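PDB 4NES: UDP-N-acetylglucosamine 2-epimerase from Methanocaldococcus jannaschii, which probably catalyses the reversible C-2 epimerization of UDP-N-acetylglucosamine to UDP-N-acetylmannosamine, and here holds UDP-N-acetylglucosamine and UDP. Local coordinates for residues Met1-Ile6 / Arg21-Thr26; Tyr58-Gly63 / Glu79-Lys84; Lys163-Gly168 / Gly354-Arg359. All coordinates share one frame; numbering follows the deposited sequence.

Contact 1. Residues Met1-Ile6 / Arg21-Thr26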
# COMPACT_ATOMS: atom_id res chain seq x y z
N MSE A 1 -8.86 19.47 -14.40
CA MSE A 1 -9.58 20.55 -13.74
C MSE A 1 -8.75 21.23 -12.69
O MSE A 1 -8.70 22.45 -12.58
CB MSE A 1 -10.82 19.99 -13.05
CG MSE A 1 -11.88 19.60 -14.02
SE MSE A 1 -12.61 21.18 -14.85
CE MSE A 1 -14.08 21.27 -13.62
N LYS A 2 -8.10 20.39 -11.88
CA LYS A 2 -7.44 20.85 -10.68
C LYS A 2 -6.41 19.81 -10.27
O LYS A 2 -6.69 18.60 -10.22
CB LYS A 2 -8.48 21.03 -9.59
CG LYS A 2 -7.98 21.63 -8.30
CD LYS A 2 -9.19 21.91 -7.41
CE LYS A 2 -8.81 22.56 -6.10
NZ LYS A 2 -10.04 22.94 -5.35
N LEU A 3 -5.22 20.28 -9.92
CA LEU A 3 -4.11 19.42 -9.58
C LEU A 3 -3.63 19.76 -8.17
O LEU A 3 -3.46 20.93 -7.84
CB LEU A 3 -2.98 19.65 -10.59
CG LEU A 3 -1.69 18.83 -10.48
CD1 LEU A 3 -1.09 18.66 -11.87
CD2 LEU A 3 -0.67 19.50 -9.58
N SER A 4 -3.39 18.74 -7.36
CA SER A 4 -2.78 18.94 -6.05
C SER A 4 -1.42 18.26 -6.00
O SER A 4 -1.31 17.07 -6.33
CB SER A 4 -3.65 18.37 -4.92
OG SER A 4 -4.90 19.03 -4.86
N ILE A 5 -0.39 19.00 -5.61
CA ILE A 5 0.91 18.41 -5.33
C ILE A 5 0.99 18.17 -3.83
O ILE A 5 0.73 19.08 -3.05
CB ILE A 5 2.05 19.35 -5.71
CG1 ILE A 5 2.05 19.60 -7.21
CG2 ILE A 5 3.38 18.76 -5.28
CD1 ILE A 5 3.03 20.68 -7.65
N ILE A 6 1.30 16.94 -3.43
CA ILE A 6 1.47 16.63 -2.02
C ILE A 6 2.94 16.31 -1.77
O ILE A 6 3.50 15.44 -2.44
CB ILE A 6 0.61 15.42 -1.62
CG1 ILE A 6 -0.86 15.71 -1.95
CG2 ILE A 6 0.80 15.09 -0.13
CD1 ILE A 6 -1.80 14.59 -1.60
N ARG A 21 7.97 24.74 -11.78
CA ARG A 21 8.40 25.70 -12.81
C ARG A 21 7.55 25.54 -14.08
O ARG A 21 7.11 26.54 -14.70
CB ARG A 21 9.88 25.50 -13.16
CG ARG A 21 10.89 26.01 -12.13
CD ARG A 21 10.97 27.54 -12.11
NE ARG A 21 9.97 28.13 -11.24
CZ ARG A 21 10.11 28.26 -9.92
NH1 ARG A 21 11.23 27.85 -9.32
NH2 ARG A 21 9.14 28.80 -9.20
N ALA A 22 7.30 24.30 -14.45
CA ALA A 22 6.51 24.02 -15.64
C ALA A 22 5.04 24.40 -15.46
O ALA A 22 4.43 25.00 -16.36
CB ALA A 22 6.64 22.57 -16.05
N LEU A 23 4.45 24.06 -14.31
CA LEU A 23 3.07 24.42 -14.02
C LEU A 23 2.83 25.93 -14.04
O LEU A 23 1.75 26.38 -14.43
CB LEU A 23 2.64 23.87 -12.66
CG LEU A 23 2.42 22.36 -12.59
CD1 LEU A 23 2.33 21.89 -11.14
CD2 LEU A 23 1.15 21.99 -13.35
N GLU A 24 3.83 26.70 -13.62
CA GLU A 24 3.72 28.16 -13.60
C GLU A 24 3.55 28.76 -14.99
O GLU A 24 3.07 29.89 -15.12
CB GLU A 24 4.94 28.78 -12.92
CG GLU A 24 4.95 28.63 -11.42
CD GLU A 24 6.28 29.04 -10.84
OE1 GLU A 24 7.22 29.30 -11.63
OE2 GLU A 24 6.40 29.09 -9.59
N LYS A 25 3.94 28.02 -16.01
CA LYS A 25 3.82 28.50 -17.39
C LYS A 25 2.51 28.07 -18.04
O LYS A 25 2.33 28.23 -19.25
CB LYS A 25 4.96 27.96 -18.24
CG LYS A 25 6.34 28.33 -17.73
CD LYS A 25 7.43 27.70 -18.58
CE LYS A 25 8.81 28.14 -18.12
NZ LYS A 25 9.07 27.79 -16.69
N THR A 26 1.59 27.53 -17.24
CA THR A 26 0.32 27.04 -17.77
C THR A 26 -0.86 27.73 -17.11
O THR A 26 -0.71 28.50 -16.16
CB THR A 26 0.15 25.53 -17.52
OG1 THR A 26 -0.17 25.28 -16.15
CG2 THR A 26 1.39 24.76 -17.92

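Contact 2. Residues Tyr58-Gly63 / Glu79-Lys84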
# COMPACT_ATOMS: atom_id res chain seq x y z
N TYR A 58 -1.98 24.41 1.97
CA TYR A 58 -2.27 23.67 3.19
C TYR A 58 -0.98 23.20 3.84
O TYR A 58 -0.09 22.69 3.16
CB TYR A 58 -3.16 22.45 2.91
CG TYR A 58 -4.55 22.83 2.50
CD1 TYR A 58 -5.53 23.07 3.45
CD2 TYR A 58 -4.89 22.97 1.16
CE1 TYR A 58 -6.81 23.44 3.09
CE2 TYR A 58 -6.18 23.34 0.78
CZ TYR A 58 -7.13 23.57 1.75
OH TYR A 58 -8.41 23.94 1.40
N ASN A 59 -0.90 23.39 5.15
CA ASN A 59 0.16 22.83 5.97
C ASN A 59 -0.48 21.94 7.02
O ASN A 59 -1.27 22.41 7.85
CB ASN A 59 0.96 23.94 6.64
CG ASN A 59 1.76 24.75 5.66
OD1 ASN A 59 2.82 24.33 5.20
ND2 ASN A 59 1.25 25.94 5.32
N LEU A 60 -0.18 20.65 6.98
CA LEU A 60 -0.87 19.69 7.85
C LEU A 60 -0.17 19.51 9.20
O LEU A 60 -0.77 18.97 10.14
CB LEU A 60 -1.03 18.35 7.14
CG LEU A 60 -1.64 18.43 5.74
CD1 LEU A 60 -1.88 17.05 5.16
CD2 LEU A 60 -2.94 19.23 5.76
N ASN A 61 1.08 19.96 9.29
CA ASN A 61 1.83 19.97 10.55
C ASN A 61 1.96 18.59 11.21
O ASN A 61 1.86 18.47 12.43
CB ASN A 61 1.20 20.97 11.54
CG ASN A 61 1.06 22.36 10.95
OD1 ASN A 61 -0.03 22.94 10.95
ND2 ASN A 61 2.16 22.90 10.46
N ILE A 62 2.20 17.56 10.40
CA ILE A 62 2.29 16.20 10.91
C ILE A 62 3.60 15.96 11.64
O ILE A 62 3.63 15.39 12.74
CB ILE A 62 2.18 15.17 9.76
CG1 ILE A 62 0.89 15.39 8.95
CG2 ILE A 62 2.23 13.75 10.32
CD1 ILE A 62 -0.37 15.29 9.78
N GLY A 63 4.71 16.36 11.02
CA GLY A 63 6.01 16.22 11.63
C GLY A 63 6.45 14.79 11.84
O GLY A 63 6.08 13.89 11.08
N GLU A 79 -6.86 13.40 3.72
CA GLU A 79 -8.21 13.13 3.24
C GLU A 79 -9.16 14.30 3.48
O GLU A 79 -10.00 14.59 2.63
CB GLU A 79 -8.77 11.86 3.86
CG GLU A 79 -10.13 11.51 3.28
CD GLU A 79 -10.70 10.25 3.84
OE1 GLU A 79 -10.95 10.21 5.06
OE2 GLU A 79 -10.90 9.29 3.05
N LYS A 80 -9.02 14.97 4.62
CA LYS A 80 -9.85 16.14 4.89
C LYS A 80 -9.68 17.20 3.80
O LYS A 80 -10.67 17.76 3.31
CB LYS A 80 -9.51 16.74 6.25
CG LYS A 80 -9.95 15.90 7.43
CD LYS A 80 -9.46 16.53 8.74
CE LYS A 80 -9.82 15.68 9.94
NZ LYS A 80 -9.21 16.24 11.18
N VAL A 81 -8.44 17.45 3.40
CA VAL A 81 -8.17 18.42 2.35
C VAL A 81 -8.71 17.96 1.00
O VAL A 81 -9.36 18.74 0.30
CB VAL A 81 -6.68 18.71 2.22
CG1 VAL A 81 -6.44 19.68 1.06
CG2 VAL A 81 -6.14 19.30 3.52
N LEU A 82 -8.46 16.70 0.63
CA LEU A 82 -8.88 16.23 -0.69
C LEU A 82 -10.40 16.13 -0.83
O LEU A 82 -10.94 16.33 -1.92
CB LEU A 82 -8.21 14.90 -1.06
CG LEU A 82 -6.68 14.96 -1.19
CD1 LEU A 82 -6.14 13.62 -1.66
CD2 LEU A 82 -6.23 16.08 -2.13
N LEU A 83 -11.10 15.83 0.27
CA LEU A 83 -12.56 15.85 0.27
C LEU A 83 -13.13 17.25 0.04
O LEU A 83 -14.21 17.40 -0.54
CB LEU A 83 -13.11 15.28 1.58
CG LEU A 83 -13.06 13.76 1.70
CD1 LEU A 83 -13.42 13.32 3.11
CD2 LEU A 83 -13.98 13.10 0.68
N LYS A 84 -12.40 18.26 0.50
CA LYS A 84 -12.83 19.64 0.33
C LYS A 84 -12.48 20.17 -1.05
O LYS A 84 -13.33 20.75 -1.73
CB LYS A 84 -12.19 20.53 1.39
CG LYS A 84 -12.42 22.00 1.13
CD LYS A 84 -11.67 22.86 2.14
CE LYS A 84 -11.99 24.32 1.94
NZ LYS A 84 -11.35 25.16 2.99

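Contact 3. Residues Lys163-Gly168 / Gly354-Arg359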
# COMPACT_ATOMS: atom_id res chain seq x y z
N LYS A 163 0.33 3.10 -18.77
CA LYS A 163 0.45 3.97 -17.60
C LYS A 163 1.86 4.51 -17.42
O LYS A 163 2.08 5.42 -16.62
CB LYS A 163 0.10 3.19 -16.33
CG LYS A 163 -1.36 2.80 -16.13
CD LYS A 163 -1.49 2.14 -14.77
CE LYS A 163 -2.93 2.07 -14.27
NZ LYS A 163 -3.82 1.32 -15.19
N ILE A 164 2.82 3.93 -18.13
CA ILE A 164 4.24 4.19 -17.89
C ILE A 164 4.84 5.13 -18.93
O ILE A 164 4.69 4.90 -20.14
CB ILE A 164 5.05 2.88 -17.89
CG1 ILE A 164 4.43 1.87 -16.94
CG2 ILE A 164 6.50 3.15 -17.48
CD1 ILE A 164 5.02 0.48 -17.11
N PHE A 165 5.51 6.17 -18.46
CA PHE A 165 6.18 7.13 -19.32
C PHE A 165 7.61 7.28 -18.84
O PHE A 165 7.83 7.64 -17.68
CB PHE A 165 5.47 8.49 -19.25
CG PHE A 165 4.03 8.43 -19.63
CD1 PHE A 165 3.05 8.09 -18.70
CD2 PHE A 165 3.64 8.69 -20.93
CE1 PHE A 165 1.71 8.03 -19.07
CE2 PHE A 165 2.31 8.63 -21.31
CZ PHE A 165 1.35 8.30 -20.38
N VAL A 166 8.58 7.00 -19.71
CA VAL A 166 9.98 7.19 -19.35
C VAL A 166 10.35 8.62 -19.71
O VAL A 166 10.48 8.95 -20.89
CB VAL A 166 10.89 6.20 -20.08
CG1 VAL A 166 12.35 6.42 -19.67
CG2 VAL A 166 10.46 4.76 -19.78
N VAL A 167 10.48 9.46 -18.69
CA VAL A 167 10.61 10.90 -18.89
C VAL A 167 11.93 11.48 -18.41
O VAL A 167 12.17 12.68 -18.57
CB VAL A 167 9.46 11.68 -18.19
CG1 VAL A 167 8.09 11.31 -18.78
CG2 VAL A 167 9.48 11.46 -16.67
N GLY A 168 12.80 10.64 -17.86
CA GLY A 168 14.03 11.09 -17.22
C GLY A 168 13.74 11.44 -15.78
O GLY A 168 12.59 11.37 -15.33
N GLY A 354 10.47 17.80 -16.09
CA GLY A 354 9.36 18.52 -15.49
C GLY A 354 8.36 18.98 -16.54
O GLY A 354 7.16 18.79 -16.38
N GLU A 355 8.85 19.57 -17.62
CA GLU A 355 7.97 20.03 -18.68
C GLU A 355 7.24 18.86 -19.33
O GLU A 355 6.06 18.97 -19.64
CB GLU A 355 8.76 20.86 -19.70
CG GLU A 355 9.14 22.26 -19.21
CD GLU A 355 8.01 23.27 -19.29
OE1 GLU A 355 6.89 22.91 -19.72
OE2 GLU A 355 8.24 24.45 -18.95
N ARG A 356 7.94 17.75 -19.53
CA ARG A 356 7.32 16.58 -20.17
C ARG A 356 6.20 16.00 -19.30
O ARG A 356 5.13 15.65 -19.79
CB ARG A 356 8.36 15.51 -20.49
CG ARG A 356 7.77 14.19 -20.97
CD ARG A 356 7.67 14.08 -22.48
NE ARG A 356 7.49 12.69 -22.89
CZ ARG A 356 6.34 12.14 -23.25
NH1 ARG A 356 5.24 12.88 -23.30
NH2 ARG A 356 6.29 10.85 -23.58
N ILE A 357 6.46 15.93 -17.99
CA ILE A 357 5.46 15.45 -17.04
C ILE A 357 4.20 16.31 -17.07
O ILE A 357 3.09 15.78 -17.15
CB ILE A 357 6.05 15.42 -15.62
CG1 ILE A 357 7.02 14.25 -15.51
CG2 ILE A 357 4.94 15.26 -14.57
CD1 ILE A 357 7.89 14.28 -14.26
N VAL A 358 4.36 17.63 -17.06
CA VAL A 358 3.21 18.51 -17.10
C VAL A 358 2.45 18.39 -18.43
O VAL A 358 1.22 18.42 -18.45
CB VAL A 358 3.62 19.98 -16.80
CG1 VAL A 358 2.46 20.93 -16.99
CG2 VAL A 358 4.11 20.08 -15.37
N ARG A 359 3.17 18.23 -19.55
CA ARG A 359 2.50 18.01 -20.83
C ARG A 359 1.67 16.73 -20.82
O ARG A 359 0.52 16.72 -21.26
CB ARG A 359 3.51 17.99 -21.99
CG ARG A 359 2.85 17.84 -23.36
CD ARG A 359 3.90 17.75 -24.47
NE ARG A 359 3.32 17.33 -25.75
CZ ARG A 359 2.82 18.17 -26.65
NH1 ARG A 359 2.83 19.47 -26.42
NH2 ARG A 359 2.32 17.70 -27.79

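Contact 1. Residues Met1-Ile6 / Arg21-Thr26
Leu23 CD1 is the methyl on which the whole contact turns: it lies 3.8 Å from Ile5 CD1 and 4.1 Å from Leu3 CD2. Ile5 and Leu23 reach out and meet tip to tip, whereas the Leu3 side chain runs obliquely to that of Leu23. Leu3 and Ile5 alternate along the strand with Ser4, so both turn their side chains to the same side of the sheet. With CG anti to the backbone N (chi1 -178°), Leu3 brings its CD2 methyl up to Leu23 CD1. All three side chains are buried, and no hydrogen bond crosses between the segments; the join is made by methyl groups. Strand 3-7 and helix 10-23 are the first two elements of a beta-alpha-beta unit completed by strand 30-34, the opening unit of the Rossmann-like N-terminal domain of this GT-B fold. Trp30 of that third element packs on all three residues, and Val358 of helix 353-363 also touches Leu23. Beyond this core, Leu23 to Thr26 form a type I beta turn. Leu23 O takes both Thr26 N and Thr26 OG1, the hydroxyl at 2.8 Å, which ties the turn back to Leu23. On the outer side, Arg21 grips the Glu24 carboxylate side-on through NE and NH2, with Arg21 NH2 2.8 Å from Glu24 OE2, while its NH1 bonds Leu51 O and its NH2 also bonds Asn52 O.

Contact 2. Residues Tyr58-Gly63 / Glu79-Lys84
Val81 lays its CG1 methyl over one face of the Tyr58 ring, a CH-pi contact 3.7 Å from CG1 to the ring centroid and 16° off the ring normal. The methyl is shifted toward the rim, with Tyr58 CD2 its closest ring atom at 3.6 Å from Val81 CG1. The tyrosine and valine side chains run antiparallel past one another, and the second methyl reaches the other ortho side of the ring, Val81 CG2 lying 3.8 Å from Tyr58 CD1, and also meets Leu60 CD2, whose side chain runs across it at a slant. Placing CG1 anti to the backbone N (chi1 177°) sets both valine methyls toward the ring, CG1 over its face and CG2 nearer its CD1 side. At the far end of the ring the extended Lys84 chain crosses the phenol, its CD 3.5 Å from Tyr58 OH. That hydroxyl is hydrogen-bonded to Glu85 OE2, just beyond the segment. Strand 58-59, at the margin of the N-terminal parallel sheet, is thereby covered by helix 67-85, and Ile33 of the adjacent strand 30-34 touches both Leu60 and Val81. Replacing Tyr58 by an alanine is likely to uncover Val81 CG1 and leave Glu85 without its phenol partner. The contact is thus apolar at its centre and polar at its outer end, where the lysine amino group and the glutamate carboxylate could both polarise the phenol.

Contact 3. Residues Lys163-Gly168 / Gly354-Arg359
Val167 overlaps the aliphatic part of Arg356, its CG1 methyl 3.6 Å from Arg356 CG, and sets its other methyl against Ile357. The contact belongs to the N-terminal domain of the GT-B fold, in which strand 164-166 is one of the two outermost strands of the parallel sheet within this chain; helix 353-363, almost at the end of the chain, returns to pack on this domain, a crossing back between domains familiar from GT-B enzymes. Val167 follows directly on the strand, points toward the helix and meets two successive helix residues, Arg356 and Ile357. Its CG2 lies 3.9 Å from Ile357 CG1, and the two side chains are set nearly perpendicular. Phe144 on the neighbouring strand 142-145 touches both Val167 and Ile357, extending the apolar patch into the sheet, while Ile19 of helix 10-23 also packs on Ile357.

On the outer side Arg356 follows a bent course. Its CG leaves anti to the backbone N (chi1 171°), and the chain then turns at chi2 (94°), which carries the guanidinium past the valine and on to Phe165. The phenylalanine is met at its edge, near the plane of the ring, so the approach is not a cation-pi stack. No hydrogen bond joins the two segments directly, but the backbone oxygen of Val167 is bonded to Ser353 OG, one residue ahead of the helical segment. Asp173 in turn receives the N-H of Gly354 through OD2. At the outer limit of the contact, Arg356 NH2 comes to 4.3 Å from Phe165 CD2.

All three contacts reach the seven-stranded parallel sheet of the N-terminal domain. Contact 1 lies on its interior strand 3-7, whereas contacts 2 and 3 sit on its outermost strands within this chain. Contacts 1 and 3 have centres about 14 Å apart and touch: Ala22 CB packs on Val358 CG2 at 3.6 Å, bringing helices 10-23 and 353-363 side by side. Contact 2, about 18 Å from contact 1 between centres, meets it through Ser4 OG and Leu82 CD2 at 4.2 Å. Contacts 2 and 3 remain about 17 Å apart at their nearest atoms. None belongs to the ligand pockets; the Leu60 side chain is about 13 Å from bound UDP-N-acetylglucosamine.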